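Local coordinates for membrane protein (Acinetobacter baumannii AB307-0294, PDB 5DL5) that forms an outer-membrane beta-barrel of the OprD porin family that probably lets small solutes, including some antibiotics, cross the outer membrane, at residues Gly37-Asp42 and Asn92-Lys97; Ser51-Ser56 and Phe82-Asn87; Thr139-Pro144 and Glu418-Leu423; Tyr322-Ile327 and Gly410-Asp415. All blocks are in the same frame, centred on the assembly; numbering follows the deposited sequence.

Contact 1 (Gly37-Asp42 and Asn92-Lys97); sequences GYLTRD and NQMIPK. With C8E ((hydroxyethyloxy)tri(ethyloxy)octane), chain B.
R41 and N92 meet tip to tip, with the amide oxygen OD1 of N92 over one face of the guanidinium, 3.3 Å from R41 NH1. An oxygen above that plane cannot take an N-H squarely, so the pair is a close polar approach without a bond. The bonds of R41 run from its nitrogens to other partners: NH1 donates to ether oxygen O15 of the detergent C8E (2.9 Å), NH2 to its O18, and NE forms a salt bridge with E418. The same detergent takes the backbone N of N92 on its O9 at 3.0 Å, and so spans both segments. L39, its CG anti to the backbone N (chi1 -169°), rests CD2 against the N92 amide and CB on M94 CE at 3.9 Å. Bends at chi2 and chi3 carry the M94 methyl on to the backbone of G37 and Y38. A water bridges the segments, accepting from N92 ND2 and donating to L39 O (2.9 Å); beyond it, T50 OG1 is bonded to ND2, which fixes the rotation of the amide. The loop thus folds inward onto strand 29-43, between its neighbours 50-62 and 416-428, while I95 and P96 lean on W107 of strand 106-118.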
# COMPACT_ATOMS: atom_id res chain seq x y z
N GLY A 37 -13.58 -9.67 5.56
CA GLY A 37 -12.49 -9.31 6.51
C GLY A 37 -12.86 -9.10 7.97
O GLY A 37 -13.97 -8.79 8.33
N TYR A 38 -11.83 -9.24 8.78
CA TYR A 38 -11.86 -9.21 10.22
C TYR A 38 -10.54 -8.60 10.62
O TYR A 38 -9.48 -9.14 10.21
CB TYR A 38 -11.82 -10.65 10.65
CG TYR A 38 -11.83 -10.90 12.14
CD1 TYR A 38 -10.65 -10.90 12.88
CD2 TYR A 38 -13.01 -11.21 12.80
CE1 TYR A 38 -10.65 -11.15 14.25
CE2 TYR A 38 -13.01 -11.45 14.18
CZ TYR A 38 -11.82 -11.41 14.88
OH TYR A 38 -11.86 -11.65 16.22
N LEU A 39 -10.56 -7.51 11.40
CA LEU A 39 -9.34 -6.92 11.91
C LEU A 39 -9.65 -6.41 13.31
O LEU A 39 -10.56 -5.60 13.52
CB LEU A 39 -8.89 -5.77 10.99
CG LEU A 39 -7.50 -5.16 11.17
CD1 LEU A 39 -7.02 -4.34 9.90
CD2 LEU A 39 -7.38 -4.40 12.46
N THR A 40 -8.91 -6.91 14.28
CA THR A 40 -9.03 -6.46 15.65
C THR A 40 -7.65 -6.10 16.23
O THR A 40 -6.63 -6.77 15.99
CB THR A 40 -9.62 -7.60 16.57
OG1 THR A 40 -8.67 -8.66 16.69
CG2 THR A 40 -10.96 -8.19 16.04
N ARG A 41 -7.64 -5.10 17.08
CA ARG A 41 -6.45 -4.66 17.86
C ARG A 41 -6.87 -4.50 19.33
O ARG A 41 -7.75 -3.65 19.66
CB ARG A 41 -6.07 -3.29 17.38
CG ARG A 41 -5.48 -3.32 15.97
CD ARG A 41 -4.53 -2.14 15.63
NE ARG A 41 -4.15 -2.31 14.22
CZ ARG A 41 -3.57 -1.40 13.45
NH1 ARG A 41 -3.34 -0.23 13.91
NH2 ARG A 41 -3.29 -1.66 12.22
N ASP A 42 -6.27 -5.34 20.19
CA ASP A 42 -6.44 -5.30 21.63
C ASP A 42 -5.31 -4.51 22.22
O ASP A 42 -4.14 -4.84 22.01
CB ASP A 42 -6.42 -6.72 22.19
CG ASP A 42 -7.59 -7.56 21.62
OD1 ASP A 42 -8.51 -7.02 20.94
OD2 ASP A 42 -7.61 -8.79 21.81
N ASN A 92 -9.19 1.52 11.73
CA ASN A 92 -8.12 0.98 10.94
C ASN A 92 -8.49 0.98 9.50
O ASN A 92 -8.14 0.12 8.80
CB ASN A 92 -7.68 -0.39 11.45
CG ASN A 92 -7.45 -0.39 12.93
OD1 ASN A 92 -6.59 0.40 13.54
ND2 ASN A 92 -8.24 -1.14 13.58
N GLN A 93 -9.27 1.97 9.09
CA GLN A 93 -9.67 2.13 7.72
C GLN A 93 -10.42 0.97 7.08
O GLN A 93 -10.37 0.82 5.87
CB GLN A 93 -8.43 2.57 6.86
CG GLN A 93 -7.88 3.86 7.31
CD GLN A 93 -7.11 3.87 8.64
OE1 GLN A 93 -6.24 2.99 8.98
NE2 GLN A 93 -7.50 4.84 9.45
N MET A 94 -11.17 0.22 7.89
CA MET A 94 -11.97 -0.95 7.46
C MET A 94 -13.41 -0.59 7.05
O MET A 94 -13.91 -1.11 6.04
CB MET A 94 -12.04 -1.95 8.60
CG MET A 94 -10.75 -2.69 8.87
SD MET A 94 -10.35 -3.96 7.59
CE MET A 94 -11.45 -5.30 8.02
N ILE A 95 -14.02 0.36 7.77
CA ILE A 95 -15.45 0.65 7.64
C ILE A 95 -15.68 2.15 7.77
O ILE A 95 -15.26 2.72 8.76
CB ILE A 95 -16.29 -0.12 8.73
CG1 ILE A 95 -16.10 -1.64 8.51
CG2 ILE A 95 -17.73 0.20 8.58
CD1 ILE A 95 -16.69 -2.44 9.71
N PRO A 96 -16.41 2.76 6.83
CA PRO A 96 -16.79 4.16 7.02
C PRO A 96 -17.57 4.37 8.32
O PRO A 96 -18.39 3.51 8.67
CB PRO A 96 -17.71 4.46 5.85
CG PRO A 96 -17.37 3.42 4.80
CD PRO A 96 -16.90 2.19 5.54
N LYS A 97 -17.44 5.57 8.88
CA LYS A 97 -18.03 5.93 10.16
C LYS A 97 -18.84 7.20 10.00
O LYS A 97 -18.55 8.05 9.13
CB LYS A 97 -16.94 6.06 11.26
CG LYS A 97 -16.46 4.70 11.74
CD LYS A 97 -15.65 4.70 13.03
CE LYS A 97 -14.19 4.82 12.72
NZ LYS A 97 -13.41 4.61 13.93
C6 C8E B . -10.44 6.95 11.77
C7 C8E B . -10.39 5.46 12.20
C8 C8E B . -9.66 5.16 13.54
O9 C8E B . -8.93 3.88 13.57
C10 C8E B . -7.57 4.17 13.86
C11 C8E B . -6.82 4.51 12.56
O12 C8E B . -5.43 4.34 12.70
C13 C8E B . -4.95 3.01 12.97
C14 C8E B . -4.56 2.31 11.70
O15 C8E B . -3.27 1.72 11.73
C16 C8E B . -2.13 2.53 12.06
C17 C8E B . -0.99 1.94 11.23
O18 C8E B . -1.31 0.53 11.05
C19 C8E B . -0.95 -0.02 9.78
C20 C8E B . -1.21 -1.51 9.80
O21 C8E B . -0.67 -2.31 8.71
O HOH W 1 -10.48 -2.70 13.23

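Contact 2 (Ser51-Ser56 and Phe82-Asn87); sequences SSVAQS and FKIGEN. With C8E ((hydroxyethyloxy)tri(ethyloxy)octane), chain C; C8E ((hydroxyethyloxy)tri(ethyloxy)octane), chain D.
F82 lies side by side with Q55, whose CB sits over one face of the ring toward its rim, 4.0 Å from the F82 centroid, in a CH-pi contact. The ring gets there through the crowded chi1 of 54°, with CG between the backbone N and the carbonyl carbon. Detergent lines the ring as well: C19 of one C8E comes to 3.4 Å from F82 CE1 near the ring plane, and the tail of a second packs by CD1. Q55 bends at chi2, which takes its amide away from F82, to T36 through OE1 and to S56 O through NE2.

In the backbone the two residues form an antiparallel hydrogen-bonded pair, with F82 N to Q55 O at 2.9 Å and the return bond from Q55 N, both nearly along the C=O axis. A54 and K83 make the next, non-hydrogen-bonded pair. Regular pairing then stops: I84 N still donates to V53 O, at 2.8 Å and almost dead straight, but a side chain takes over from the backbone. N87 OD1 receives V53 N on an in-plane lone pair at 2.8 Å, and also a water shared with S51 OG. The OD1 bond sets the amide, and weak bonds from N87 ND2 turn its other end to V53 O, I84 O and G85 O. V53 CG1 meets I84 CB, and I84 CD1 reaches the A54 backbone.

Strand 50-62 lies in the barrel wall between 70-83 on this edge and 29-43 on the other; S52 and S56 touch the inward loops at M94 and M142.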
# COMPACT_ATOMS: atom_id res chain seq x y z
N SER A 51 -12.27 -3.30 16.60
CA SER A 51 -12.74 -4.54 15.93
C SER A 51 -13.64 -4.19 14.77
O SER A 51 -14.63 -3.45 14.95
CB SER A 51 -13.50 -5.42 16.92
OG SER A 51 -14.12 -6.51 16.17
N SER A 52 -13.29 -4.67 13.58
CA SER A 52 -13.94 -4.34 12.35
C SER A 52 -14.19 -5.63 11.60
O SER A 52 -13.24 -6.36 11.29
CB SER A 52 -13.14 -3.34 11.48
OG SER A 52 -12.90 -2.13 12.23
N VAL A 53 -15.47 -5.90 11.25
CA VAL A 53 -15.81 -7.10 10.45
C VAL A 53 -16.77 -6.66 9.35
O VAL A 53 -17.74 -5.88 9.64
CB VAL A 53 -16.43 -8.25 11.26
CG1 VAL A 53 -16.49 -9.52 10.41
CG2 VAL A 53 -15.69 -8.53 12.57
N ALA A 54 -16.50 -7.14 8.10
CA ALA A 54 -17.19 -6.69 6.91
C ALA A 54 -17.04 -7.62 5.68
O ALA A 54 -16.19 -8.52 5.69
CB ALA A 54 -16.78 -5.25 6.58
N GLN A 55 -18.00 -7.50 4.73
CA GLN A 55 -18.02 -8.25 3.49
C GLN A 55 -18.06 -7.26 2.35
O GLN A 55 -18.85 -6.29 2.41
CB GLN A 55 -19.26 -9.12 3.42
CG GLN A 55 -19.43 -9.85 2.09
CD GLN A 55 -18.42 -10.93 1.87
OE1 GLN A 55 -18.21 -11.74 2.79
NE2 GLN A 55 -17.71 -10.91 0.71
N SER A 56 -17.23 -7.48 1.32
CA SER A 56 -17.17 -6.58 0.17
C SER A 56 -17.30 -7.37 -1.06
O SER A 56 -16.94 -8.55 -1.10
CB SER A 56 -15.78 -5.90 0.08
OG SER A 56 -15.84 -4.98 1.13
N PHE A 82 -20.91 -4.43 3.21
CA PHE A 82 -21.78 -4.21 4.40
C PHE A 82 -20.98 -4.60 5.63
O PHE A 82 -20.14 -5.46 5.57
CB PHE A 82 -23.12 -4.91 4.26
CG PHE A 82 -23.03 -6.38 3.95
CD1 PHE A 82 -23.00 -6.85 2.61
CD2 PHE A 82 -23.00 -7.31 4.98
CE1 PHE A 82 -22.95 -8.25 2.34
CE2 PHE A 82 -22.90 -8.66 4.71
CZ PHE A 82 -22.93 -9.14 3.39
N LYS A 83 -21.27 -4.00 6.75
CA LYS A 83 -20.60 -4.44 7.96
C LYS A 83 -21.24 -5.79 8.41
O LYS A 83 -22.41 -6.09 8.02
CB LYS A 83 -20.75 -3.38 9.06
CG LYS A 83 -22.15 -3.24 9.63
CD LYS A 83 -22.24 -2.14 10.67
CE LYS A 83 -23.58 -2.30 11.28
NZ LYS A 83 -23.64 -1.26 12.30
N ILE A 84 -20.45 -6.57 9.21
CA ILE A 84 -20.94 -7.77 9.85
C ILE A 84 -20.92 -7.53 11.35
O ILE A 84 -19.86 -7.46 11.92
CB ILE A 84 -20.13 -8.98 9.43
CG1 ILE A 84 -20.37 -9.21 7.91
CG2 ILE A 84 -20.58 -10.24 10.22
CD1 ILE A 84 -19.35 -10.14 7.27
N GLY A 85 -22.06 -7.41 12.00
CA GLY A 85 -22.08 -7.11 13.42
C GLY A 85 -22.24 -5.63 13.57
O GLY A 85 -22.22 -4.82 12.60
N GLU A 86 -22.44 -5.22 14.79
CA GLU A 86 -22.67 -3.83 15.08
C GLU A 86 -21.42 -2.94 14.73
O GLU A 86 -21.56 -1.81 14.23
CB GLU A 86 -23.01 -3.63 16.57
CG GLU A 86 -23.34 -2.17 16.85
CD GLU A 86 -23.81 -1.90 18.28
OE1 GLU A 86 -23.63 -2.75 19.15
OE2 GLU A 86 -24.37 -0.80 18.45
N ASN A 87 -20.25 -3.45 15.06
CA ASN A 87 -19.02 -2.76 14.76
C ASN A 87 -19.03 -1.41 15.44
O ASN A 87 -18.77 -0.39 14.83
CB ASN A 87 -18.81 -2.66 13.24
CG ASN A 87 -18.31 -3.97 12.69
OD1 ASN A 87 -17.13 -4.29 12.81
ND2 ASN A 87 -19.17 -4.74 12.12
C8 C8E C . -24.58 1.48 -0.94
O9 C8E C . -25.06 0.17 -0.68
C10 C8E C . -24.10 -0.91 -0.77
C11 C8E C . -24.80 -2.27 -0.82
O12 C8E C . -23.88 -3.33 -1.14
C13 C8E C . -24.28 -4.16 -2.25
C14 C8E C . -23.39 -5.39 -2.44
O15 C8E C . -23.17 -5.98 -1.17
C16 C8E C . -21.96 -6.73 -0.99
C17 C8E C . -22.01 -7.99 -1.82
O18 C8E C . -21.17 -8.97 -1.20
C19 C8E C . -21.95 -9.93 -0.48
C20 C8E C . -21.93 -11.26 -1.11
O21 C8E C . -22.43 -12.12 -0.09
C1 C8E D . -27.36 -3.99 0.91
C2 C8E D . -26.70 -4.68 2.09
C3 C8E D . -26.60 -6.24 2.12
C4 C8E D . -26.25 -6.87 0.80
C5 C8E D . -26.34 -8.37 0.64
C6 C8E D . -26.53 -8.66 -0.85
C7 C8E D . -25.69 -9.84 -1.27
O HOH W 2 -16.44 -5.74 15.01

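Contact 3 (Thr139-Pro144 and Glu418-Leu423); sequences TGRMVP and EWRIFL. With C8E ((hydroxyethyloxy)tri(ethyloxy)octane), chain B.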
# COMPACT_ATOMS: atom_id res chain seq x y z
N THR A 139 -4.75 -1.39 -0.81
CA THR A 139 -5.45 -2.59 -1.14
C THR A 139 -5.33 -3.57 0.04
O THR A 139 -5.61 -4.73 -0.17
CB THR A 139 -4.88 -3.28 -2.43
OG1 THR A 139 -3.56 -3.69 -2.14
CG2 THR A 139 -4.83 -2.31 -3.70
N GLY A 140 -5.00 -3.14 1.26
CA GLY A 140 -4.83 -4.12 2.40
C GLY A 140 -5.99 -4.09 3.43
O GLY A 140 -5.80 -4.49 4.60
N ARG A 141 -7.11 -3.48 3.07
CA ARG A 141 -8.32 -3.41 3.95
C ARG A 141 -9.49 -4.03 3.23
O ARG A 141 -9.28 -5.08 2.57
CB ARG A 141 -8.62 -1.98 4.54
CG ARG A 141 -7.47 -1.45 5.38
CD ARG A 141 -7.19 -2.22 6.66
NE ARG A 141 -6.15 -1.53 7.43
CZ ARG A 141 -4.85 -1.67 7.23
NH1 ARG A 141 -4.38 -2.48 6.29
NH2 ARG A 141 -3.98 -0.95 7.96
N MET A 142 -10.69 -3.45 3.28
CA MET A 142 -11.83 -4.15 2.61
C MET A 142 -11.91 -3.92 1.11
O MET A 142 -12.23 -4.85 0.32
CB MET A 142 -13.13 -3.80 3.24
CG MET A 142 -13.33 -4.28 4.65
SD MET A 142 -13.21 -6.04 4.93
CE MET A 142 -14.36 -6.68 3.70
N VAL A 143 -11.65 -2.68 0.75
CA VAL A 143 -11.85 -2.21 -0.61
C VAL A 143 -10.68 -1.27 -1.02
O VAL A 143 -10.09 -0.64 -0.19
CB VAL A 143 -13.22 -1.48 -0.78
CG1 VAL A 143 -14.36 -2.47 -0.59
CG2 VAL A 143 -13.42 -0.35 0.22
N PRO A 144 -10.49 -1.09 -2.33
CA PRO A 144 -9.33 -0.26 -2.79
C PRO A 144 -9.58 1.18 -2.70
O PRO A 144 -10.70 1.69 -2.75
CB PRO A 144 -9.05 -0.76 -4.23
CG PRO A 144 -10.27 -1.61 -4.62
CD PRO A 144 -11.12 -1.86 -3.41
N GLU A 418 -2.72 -7.79 17.51
CA GLU A 418 -3.54 -7.55 16.32
C GLU A 418 -3.82 -8.88 15.69
O GLU A 418 -2.91 -9.68 15.54
CB GLU A 418 -2.85 -6.71 15.26
CG GLU A 418 -3.74 -6.51 13.99
CD GLU A 418 -3.16 -5.60 12.89
OE1 GLU A 418 -2.23 -5.96 12.24
OE2 GLU A 418 -3.71 -4.50 12.62
N TRP A 419 -5.05 -9.11 15.28
CA TRP A 419 -5.33 -10.23 14.34
C TRP A 419 -6.00 -9.70 13.09
O TRP A 419 -6.92 -8.84 13.24
CB TRP A 419 -6.31 -11.19 14.93
CG TRP A 419 -5.71 -12.07 15.95
CD1 TRP A 419 -5.69 -11.84 17.29
CD2 TRP A 419 -5.13 -13.37 15.75
NE1 TRP A 419 -5.09 -12.86 17.91
CE2 TRP A 419 -4.73 -13.83 17.02
CE3 TRP A 419 -4.91 -14.19 14.63
CZ2 TRP A 419 -4.13 -15.09 17.22
CZ3 TRP A 419 -4.25 -15.42 14.81
CH2 TRP A 419 -3.86 -15.85 16.11
N ARG A 420 -5.68 -10.29 11.94
CA ARG A 420 -6.37 -10.01 10.66
C ARG A 420 -6.65 -11.29 9.97
O ARG A 420 -5.78 -12.16 9.86
CB ARG A 420 -5.64 -9.15 9.65
CG ARG A 420 -5.02 -7.92 10.18
CD ARG A 420 -4.40 -7.10 9.02
NE ARG A 420 -3.69 -6.03 9.65
CZ ARG A 420 -2.85 -5.17 9.02
NH1 ARG A 420 -2.70 -5.14 7.67
NH2 ARG A 420 -2.18 -4.32 9.75
N ILE A 421 -7.89 -11.42 9.50
CA ILE A 421 -8.25 -12.55 8.72
C ILE A 421 -9.02 -12.05 7.47
O ILE A 421 -10.02 -11.23 7.65
CB ILE A 421 -9.14 -13.48 9.53
CG1 ILE A 421 -8.45 -13.86 10.85
CG2 ILE A 421 -9.55 -14.69 8.72
CD1 ILE A 421 -9.32 -14.58 11.81
N PHE A 422 -8.68 -12.63 6.29
CA PHE A 422 -9.26 -12.24 5.03
C PHE A 422 -9.50 -13.47 4.22
O PHE A 422 -8.58 -14.21 3.97
CB PHE A 422 -8.33 -11.28 4.27
CG PHE A 422 -8.32 -9.88 4.84
CD1 PHE A 422 -9.39 -8.97 4.56
CD2 PHE A 422 -7.26 -9.44 5.62
CE1 PHE A 422 -9.40 -7.68 5.08
CE2 PHE A 422 -7.29 -8.12 6.16
CZ PHE A 422 -8.41 -7.26 5.92
N LEU A 423 -10.74 -13.67 3.84
CA LEU A 423 -11.15 -14.61 2.82
C LEU A 423 -11.46 -13.86 1.50
O LEU A 423 -12.37 -13.03 1.47
CB LEU A 423 -12.44 -15.31 3.29
CG LEU A 423 -13.14 -16.23 2.31
CD1 LEU A 423 -12.15 -17.32 1.99
CD2 LEU A 423 -14.46 -16.84 2.83
C6 C8E B . -10.44 6.95 11.77
C7 C8E B . -10.39 5.46 12.20
C8 C8E B . -9.66 5.16 13.54
O9 C8E B . -8.93 3.88 13.57
C10 C8E B . -7.57 4.17 13.86
C11 C8E B . -6.82 4.51 12.56
O12 C8E B . -5.43 4.34 12.70
C13 C8E B . -4.95 3.01 12.97
C14 C8E B . -4.56 2.31 11.70
O15 C8E B . -3.27 1.72 11.73
C16 C8E B . -2.13 2.53 12.06
C17 C8E B . -0.99 1.94 11.23
O18 C8E B . -1.31 0.53 11.05
C19 C8E B . -0.95 -0.02 9.78
C20 C8E B . -1.21 -1.51 9.80
O21 C8E B . -0.67 -2.31 8.71
O HOH W 3 -4.15 -6.21 5.49
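The loop 139-144 runs past strand 418-423 with its nearest CA atoms, M142 and F422, 8.8 Å apart, so side chains, loop carbonyls and one water bridge the gap. R141 and R420 cross obliquely, their guanidinium planes 55° apart, with NH1 of R141 3.4 Å from NH1 of R420. Each has its own hydrogen-bond partners, and R420 a salt bridge. R141 NH1 donates in its own plane to G140 O at 3.0 Å, and NE bonds to N92 O. R420, extended from CG to NE, is salt-bridged to E418, NH2 donating to the syn lone pair of OE1, with weak bonds from NE to OE1 and NH2 to OE2. NH2 also gives a nearly straight bond to the terminal hydroxyl O21 of C8E at 2.7 Å. The crowded positive charge, partly offset by E418 (shared with R41), would probably favour anionic groups. A water in the R420 plane accepts from NH1 (2.8 Å) and donates to G140 O, joining loop and wall. F422 turns its edge to M142 SD, a Met-aromatic contact, with CE1 at 3.6 Å from R141 O. An infolded loop bringing R141 up to R420, itself close to R398, fits the constricted, basic pore lining of OprD-type porins.

Contact 4 (Tyr322-Ile327 and Gly410-Asp415); sequences YMSDFI and GAYIGD. With C8E ((hydroxyethyloxy)tri(ethyloxy)octane), chain B.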
# COMPACT_ATOMS: atom_id res chain seq x y z
N TYR A 322 4.79 -3.95 8.65
CA TYR A 322 3.76 -4.96 8.99
C TYR A 322 2.64 -4.22 9.67
O TYR A 322 2.02 -3.43 9.02
CB TYR A 322 4.34 -6.13 9.88
CG TYR A 322 5.39 -6.99 9.14
CD1 TYR A 322 4.97 -7.98 8.22
CD2 TYR A 322 6.76 -6.74 9.29
CE1 TYR A 322 5.90 -8.71 7.47
CE2 TYR A 322 7.70 -7.45 8.56
CZ TYR A 322 7.27 -8.49 7.72
OH TYR A 322 8.19 -9.24 7.05
N MET A 323 2.39 -4.34 10.96
CA MET A 323 1.38 -3.48 11.57
C MET A 323 2.06 -2.11 11.74
O MET A 323 1.54 -1.12 11.30
CB MET A 323 0.84 -3.99 12.88
CG MET A 323 -0.11 -2.92 13.45
SD MET A 323 -0.70 -3.39 15.05
CE MET A 323 0.74 -3.20 16.07
N SER A 324 3.25 -2.05 12.36
CA SER A 324 4.02 -0.81 12.35
C SER A 324 4.84 -0.71 11.11
O SER A 324 5.30 -1.71 10.57
CB SER A 324 4.99 -0.74 13.58
OG SER A 324 5.87 0.32 13.44
N ASP A 325 5.07 0.51 10.64
CA ASP A 325 5.89 0.72 9.47
C ASP A 325 7.30 1.18 9.77
O ASP A 325 8.07 1.44 8.81
CB ASP A 325 5.25 1.73 8.59
CG ASP A 325 3.98 1.18 7.92
OD1 ASP A 325 3.98 0.07 7.38
OD2 ASP A 325 3.04 1.94 7.88
N PHE A 326 7.66 1.34 11.03
CA PHE A 326 9.13 1.63 11.36
C PHE A 326 9.60 2.90 10.66
O PHE A 326 10.63 3.00 10.05
CB PHE A 326 10.05 0.40 11.16
CG PHE A 326 9.63 -0.77 12.08
CD1 PHE A 326 8.59 -1.62 11.74
CD2 PHE A 326 10.22 -0.94 13.34
CE1 PHE A 326 8.12 -2.62 12.64
CE2 PHE A 326 9.81 -1.96 14.24
CZ PHE A 326 8.70 -2.75 13.91
N ILE A 327 8.78 3.93 10.89
CA ILE A 327 8.81 5.22 10.14
C ILE A 327 8.92 6.38 11.07
O ILE A 327 8.79 7.49 10.65
CB ILE A 327 7.50 5.45 9.30
CG1 ILE A 327 6.24 5.32 10.21
CG2 ILE A 327 7.57 4.65 8.03
CD1 ILE A 327 4.91 5.67 9.52
N GLY A 410 0.61 6.58 22.42
CA GLY A 410 -0.38 7.40 21.74
C GLY A 410 0.27 8.22 20.62
O GLY A 410 -0.38 8.49 19.62
N ALA A 411 1.57 8.55 20.72
CA ALA A 411 2.28 9.08 19.56
C ALA A 411 2.25 8.22 18.33
O ALA A 411 2.55 8.77 17.30
CB ALA A 411 3.71 9.47 19.87
N TYR A 412 1.90 6.91 18.38
CA TYR A 412 1.92 6.10 17.15
C TYR A 412 0.84 5.04 17.19
O TYR A 412 -0.27 5.36 16.89
CB TYR A 412 3.31 5.52 16.84
CG TYR A 412 3.44 4.83 15.48
CD1 TYR A 412 3.17 5.51 14.29
CD2 TYR A 412 3.76 3.53 15.40
CE1 TYR A 412 3.28 4.89 13.08
CE2 TYR A 412 3.84 2.89 14.20
CZ TYR A 412 3.59 3.55 13.05
OH TYR A 412 3.79 2.87 11.93
N ILE A 413 1.09 3.82 17.62
CA ILE A 413 0.06 2.79 17.74
C ILE A 413 -0.12 2.39 19.17
O ILE A 413 -1.19 2.38 19.69
CB ILE A 413 0.43 1.54 16.89
CG1 ILE A 413 0.38 1.93 15.36
CG2 ILE A 413 -0.56 0.42 17.14
CD1 ILE A 413 1.07 0.91 14.43
N GLY A 414 0.94 2.06 19.88
CA GLY A 414 0.70 1.67 21.28
C GLY A 414 0.80 0.13 21.37
O GLY A 414 0.63 -0.55 20.35
N ASP A 415 1.04 -0.42 22.59
CA ASP A 415 1.15 -1.86 22.70
C ASP A 415 -0.15 -2.53 22.20
O ASP A 415 -1.25 -2.09 22.61
CB ASP A 415 1.35 -2.29 24.14
CG ASP A 415 2.70 -1.88 24.69
OD1 ASP A 415 3.54 -1.32 24.02
OD2 ASP A 415 2.93 -2.22 25.82
C6 C8E B . -10.44 6.95 11.77
C7 C8E B . -10.39 5.46 12.20
C8 C8E B . -9.66 5.16 13.54
O9 C8E B . -8.93 3.88 13.57
C10 C8E B . -7.57 4.17 13.86
C11 C8E B . -6.82 4.51 12.56
O12 C8E B . -5.43 4.34 12.70
C13 C8E B . -4.95 3.01 12.97
C14 C8E B . -4.56 2.31 11.70
O15 C8E B . -3.27 1.72 11.73
C16 C8E B . -2.13 2.53 12.06
C17 C8E B . -0.99 1.94 11.23
O18 C8E B . -1.31 0.53 11.05
C19 C8E B . -0.95 -0.02 9.78
C20 C8E B . -1.21 -1.51 9.80
O21 C8E B . -0.67 -2.31 8.71
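S324 OG is gripped by two hydrogen bonds: it accepts the backbone N of F326 at 3.2 Å, closing an ST turn, and it is bonded to OE2 of E374. Held this way, with OG anti to the backbone N, it also lies over the rim of one face of the F326 ring and meets Y412 CE2 at 3.4 Å, at the edge of the tyrosine ring.

Y412 makes the one hydrogen bond between the two segments. Its chi1 of -172° sends the ring in edge first, and the hydroxyl OH accepts D325 N at 3.0 Å along an almost straight N-H path (176°). Around that hydroxyl, I327 crosses the ring at about a right angle, with CD1 4.0 Å from Y412 CE1, while I413 CG1 covers the rim of one ring face from within the same loop. I413 then turns its two branches to M323: CG2 touches M323 CE, and CD1 packs against M323 O.

The detergent runs alongside M323 and I413. The C8E terminal hydroxyl O21 donates to Y322 O at 2.9 Å, and its carbon C17 lies by I413 CD1. Residues of the neighbouring strands hold the turn, since E376 takes the backbone N of both M323 and S324, and Y402 packs against M323, S324 and Y412.

Two glutamates spent on backbone and hydroxyl donors would have their negative charge stabilised there, probably favouring the ionised form. The chemistry therefore suggests a loop pinned by acidic wall residues, with an uncharged tyrosine hydroxyl tying the second loop to it.

In the fold
From the N terminus, strand 29-43 supplies the first half of contact 1, which closes only at the loop 92-97. Contact 2 is nested within the span of chain that contact 1 closes, joining strand 50-62 to the end of 70-83 and the turn beyond it. Contact 3 opens afterwards, in series, and closes 274 residues later on the last strand; contact 4, between two loops, is nested within it. Because 416-428 pairs with 29-43, contact 3 also reaches the seam where the barrel closes, and contacts 1 and 3 touch along these paired strands. One C8E molecule meets contacts 1, 3 and 4, whereas contacts 2 and 4 stay about 12 Å apart at their nearest atoms.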